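Local coordinates for membrane-associated protein VP24 (Marburg virus - Musoke, Kenya, 1980, PDB 4OR8) that probably serves as a minor matrix protein that takes part in assembly of the viral nucleocapsid and in budding of the virion, at the interface of chains A and B. Coordinates in Å, arbitrary orientation; residue numbers count along the deposited sequence, not the author numbering. Chains: chain A/B, Membrane-associated protein VP24.

The interface of chains A and B. Residues chain A 23-24, 250; chain B 185-188.
A loop of chain B, 185-188, meets the N-terminal segment of chain A at A:Asn23 and A:Leu24 and its C-terminal segment at A:Glu250. A backbone hydrogen bond joins the chains directly. A:Leu24 N donates to B:Asn185 O at 2.7 Å, and the bond is nearly straight, 167° at the hydrogen. The donor stands above the carbonyl plane. The same carbonyl oxygen lies over the face of the A:Asn23 side-chain amide, about as near to OD1 as to ND2, and neither end points at it. This amide is almost perpendicular to the side-chain amide of B:Asn185. A water adds a second link: it lies 2.8 Å from A:Asn23 OD1 and also bonds B:Asn185 N. Beyond this point A:Leu24 CB packs on B:Asp186 CB, 3.8 Å away.

The B:His187 ring is held from within its own loop. Its ND1 donates to the carboxylate oxygen B:Asp186 OD1 at 3.0 Å, in the plane of the ring. B:Asn185 OD1 accepts a bond from B:His187 N and lies over the centre of one ring face. CG of B:Asn185 sits between its backbone N and carbonyl carbon (chi1 54°), which turns the amide back over the loop. A:Glu250 comes over the opposite face. Its chain is bent in the middle, and its carboxylate lies 27° from the ring plane. OE2 is above the ring, offset toward the rim. The carboxylate therefore packs on the face and does not meet a ring N-H end on. Its charge might still favour a protonated imidazole, as might that of B:Asp186.

The patch hides 233 Å² of protein surface and recurs by two-fold symmetry with the chains exchanged. VP24 is described as a monomer or possibly a homotetramer; the structure alone does not show whether this pair exists outside the crystal. A:Asn23 and A:Leu24 follow strand 17-19, A:Glu250 follows helix 240-244, and the chain B loop precedes strand 192-197.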
loop_
_atom_site.group_PDB
_atom_site.type_symbol
_atom_site.label_atom_id
_atom_site.label_comp_id
_atom_site.label_asym_id
_atom_site.label_seq_id
_atom_site.Cartn_x
_atom_site.Cartn_y
_atom_site.Cartn_z
ATOM N N ASN A 23 8.228 17.613 4.420
ATOM C CA ASN A 23 9.020 17.056 5.504
ATOM C C ASN A 23 8.409 17.403 6.857
ATOM O O ASN A 23 7.903 18.508 7.053
ATOM C CB ASN A 23 10.462 17.560 5.421
ATOM C CG ASN A 23 11.479 16.466 5.685
ATOM O OD1 ASN A 23 11.620 15.528 4.895
ATOM N ND2 ASN A 23 12.204 16.584 6.795
ATOM N N LEU A 24 8.454 16.452 7.785
ATOM C CA LEU A 24 7.902 16.660 9.119
ATOM C C LEU A 24 8.857 17.445 10.012
ATOM O O LEU A 24 10.068 17.222 9.982
ATOM C CB LEU A 24 7.550 15.323 9.769
ATOM C CG LEU A 24 6.266 14.681 9.247
ATOM C CD1 LEU A 24 5.984 13.370 9.962
ATOM C CD2 LEU A 24 5.103 15.646 9.407
ATOM N N GLU A 250 11.365 6.211 13.404
ATOM C CA GLU A 250 10.764 7.535 13.535
ATOM C C GLU A 250 9.245 7.439 13.643
ATOM O O GLU A 250 8.635 6.523 13.092
ATOM C CB GLU A 250 11.153 8.409 12.341
ATOM C CG GLU A 250 12.645 8.729 12.240
ATOM C CD GLU A 250 13.478 7.592 11.659
ATOM O OE1 GLU A 250 13.112 6.410 11.837
ATOM O OE2 GLU A 250 14.509 7.884 11.017
ATOM N N ASN B 185 8.769 12.153 6.061
ATOM C CA ASN B 185 9.620 11.911 7.213
ATOM C C ASN B 185 10.152 13.209 7.794
ATOM O O ASN B 185 9.909 14.289 7.254
ATOM C CB ASN B 185 10.782 11.002 6.814
ATOM C CG ASN B 185 11.550 11.534 5.622
ATOM O OD1 ASN B 185 12.535 12.251 5.777
ATOM N ND2 ASN B 185 11.096 11.189 4.422
ATOM N N ASP B 186 10.884 13.097 8.896
ATOM C CA ASP B 186 11.433 14.266 9.570
ATOM C C ASP B 186 12.953 14.311 9.469
ATOM O O ASP B 186 13.608 15.019 10.231
ATOM C CB ASP B 186 10.998 14.291 11.039
ATOM C CG ASP B 186 11.546 13.117 11.836
ATOM O OD1 ASP B 186 11.906 12.087 11.227
ATOM O OD2 ASP B 186 11.612 13.226 13.078
ATOM N N HIS B 187 13.512 13.551 8.532
ATOM C CA HIS B 187 14.962 13.518 8.357
ATOM C C HIS B 187 15.421 13.711 6.909
ATOM O O HIS B 187 16.226 12.933 6.395
ATOM C CB HIS B 187 15.569 12.248 8.965
ATOM C CG HIS B 187 14.813 10.996 8.648
ATOM N ND1 HIS B 187 13.648 10.647 9.296
ATOM C CD2 HIS B 187 15.067 10.001 7.765
ATOM C CE1 HIS B 187 13.209 9.495 8.818
ATOM N NE2 HIS B 187 14.052 9.081 7.889
ATOM N N GLY B 188 14.895 14.754 6.272
ATOM C CA GLY B 188 15.382 15.231 4.988
ATOM C C GLY B 188 15.511 14.218 3.868
ATOM O O GLY B 188 16.513 14.194 3.154
HETATM O O HOH W 1 9.312 14.240 3.902
#